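Local coordinates for protein intracellular serine protease (Bacillus licheniformis, PDB 4ZOQ) that forms the N-terminal prodomain of LicP, a subtilisin-family (S8) lanthipeptide protease that probably acts as a serine endopeptidase, at residues K43-A48 with A55-E60. Sequence-based numbering, arbitrary orientation.
Sequences KLLDTA and ADVIEE
Leu44, Leu45 and Ala48 of helix 41-49 pack on Ala55 and Val57 of strand 54-58, forming part of the layer where a helix lies on the sheet of the small alpha/beta prodomain, whose four antiparallel strands carry two helices on one face. A short connection turns the chain back, and the helix and strand segments run almost antiparallel (171°) with their axes 9.2 Å apart. The contact is built from methyl groups. Nearest the turn, Ala48 CB faces Ala55 CB at 3.9 Å, and their two small side chains let the backbones come to 6.3 Å between CA atoms. One helical turn back, Leu44 and Val57 reach toward each other tip to tip, CD2 of the leucine 3.6 Å from CG2 of the valine. Leu44 is directed there by a chi1 of 168°, with CG anti to the backbone N. Leu45 starts from the flank of the helix and slants across Val57: Leu45 CD2 lies 4.0 Å from Val57 CG2, so that this valine methyl meets both leucines; the same Leu45 CD2 rests 3.5 Å from Ala55 O. On the helix side, Thr47 OG1 hydrogen-bonds back to Lys43 O at 3.1 Å. Strand residues alternate, so Asp56 turns its side chain away from the helix and makes a salt bridge with Lys121 of the neighbouring protease chain, whose Tyr117 OH hydrogen-bonds to Asp56 O. Within its own chain, strand 54-58 is an edge of the sheet, paired with strand 63-67, where Ala64 touches both Leu44 and Val57; Phe76 and Leu80 of helix 70-80 close over Leu44 from the second helix.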
# COMPACT_ATOMS: atom_id res chain seq x y z
N LYS A 43 -9.35 31.13 5.25
CA LYS A 43 -8.89 32.19 6.13
C LYS A 43 -7.42 31.90 6.39
O LYS A 43 -6.65 32.77 6.79
CB LYS A 43 -9.66 32.17 7.46
CG LYS A 43 -11.14 32.43 7.33
CD LYS A 43 -11.84 32.56 8.68
CE LYS A 43 -13.29 33.02 8.47
NZ LYS A 43 -14.07 33.16 9.73
N LEU A 44 -7.04 30.67 6.05
CA LEU A 44 -5.66 30.22 6.16
C LEU A 44 -4.82 30.72 5.00
O LEU A 44 -3.70 31.18 5.20
CB LEU A 44 -5.63 28.69 6.19
CG LEU A 44 -4.29 27.97 6.03
CD1 LEU A 44 -3.34 28.26 7.14
CD2 LEU A 44 -4.53 26.49 5.89
N LEU A 45 -5.40 30.67 3.81
CA LEU A 45 -4.70 31.08 2.60
C LEU A 45 -4.58 32.59 2.48
O LEU A 45 -3.75 33.07 1.72
CB LEU A 45 -5.40 30.53 1.36
CG LEU A 45 -5.38 29.02 1.19
CD1 LEU A 45 -6.23 28.60 0.02
CD2 LEU A 45 -3.94 28.56 1.00
N ASP A 46 -5.38 33.32 3.26
CA ASP A 46 -5.31 34.79 3.26
C ASP A 46 -4.31 35.28 4.27
O ASP A 46 -3.63 36.26 4.00
CB ASP A 46 -6.68 35.41 3.56
CG ASP A 46 -7.72 35.17 2.45
OD1 ASP A 46 -7.37 34.86 1.28
OD2 ASP A 46 -8.93 35.31 2.78
N THR A 47 -4.22 34.64 5.42
CA THR A 47 -3.14 34.96 6.35
C THR A 47 -1.77 34.59 5.75
O THR A 47 -0.76 35.26 5.98
CB THR A 47 -3.32 34.25 7.68
OG1 THR A 47 -4.60 34.57 8.23
CG2 THR A 47 -2.24 34.67 8.65
N ALA A 48 -1.73 33.52 4.95
CA ALA A 48 -0.46 33.08 4.39
C ALA A 48 0.06 34.05 3.34
O ALA A 48 1.26 34.27 3.22
CB ALA A 48 -0.61 31.68 3.77
N ALA A 55 1.41 28.18 1.69
CA ALA A 55 0.61 27.19 2.37
C ALA A 55 -0.10 26.29 1.37
O ALA A 55 -0.94 26.73 0.57
CB ALA A 55 -0.41 27.86 3.27
N ASP A 56 0.25 25.01 1.43
CA ASP A 56 -0.31 24.01 0.55
C ASP A 56 -1.27 23.19 1.37
O ASP A 56 -0.86 22.47 2.26
CB ASP A 56 0.79 23.13 -0.03
CG ASP A 56 0.27 22.17 -1.09
OD1 ASP A 56 -0.96 22.04 -1.24
OD2 ASP A 56 1.12 21.50 -1.74
N VAL A 57 -2.56 23.30 1.06
CA VAL A 57 -3.58 22.69 1.88
C VAL A 57 -4.22 21.55 1.16
O VAL A 57 -4.51 21.65 -0.04
CB VAL A 57 -4.67 23.68 2.27
CG1 VAL A 57 -5.53 23.09 3.39
CG2 VAL A 57 -4.06 24.97 2.71
N ILE A 58 -4.37 20.44 1.88
CA ILE A 58 -5.21 19.32 1.47
C ILE A 58 -6.60 19.60 1.99
O ILE A 58 -6.90 19.35 3.16
CB ILE A 58 -4.67 17.94 1.99
CG1 ILE A 58 -3.22 17.74 1.58
CG2 ILE A 58 -5.50 16.77 1.44
CD1 ILE A 58 -2.53 16.61 2.31
N GLU A 59 -7.44 20.16 1.13
CA GLU A 59 -8.71 20.76 1.55
C GLU A 59 -9.64 19.85 2.35
O GLU A 59 -10.25 20.27 3.33
CB GLU A 59 -9.48 21.23 0.31
CG GLU A 59 -10.85 21.80 0.62
CD GLU A 59 -11.51 22.40 -0.61
OE1 GLU A 59 -10.80 22.56 -1.64
OE2 GLU A 59 -12.73 22.66 -0.58
N GLU A 60 -9.77 18.61 1.92
CA GLU A 60 -10.75 17.71 2.51
C GLU A 60 -10.42 17.35 3.95
O GLU A 60 -11.30 16.97 4.71
CB GLU A 60 -10.90 16.46 1.66
CG GLU A 60 -11.53 16.72 0.29
CD GLU A 60 -10.52 17.17 -0.74
OE1 GLU A 60 -9.39 17.55 -0.35
OE2 GLU A 60 -10.83 17.12 -1.94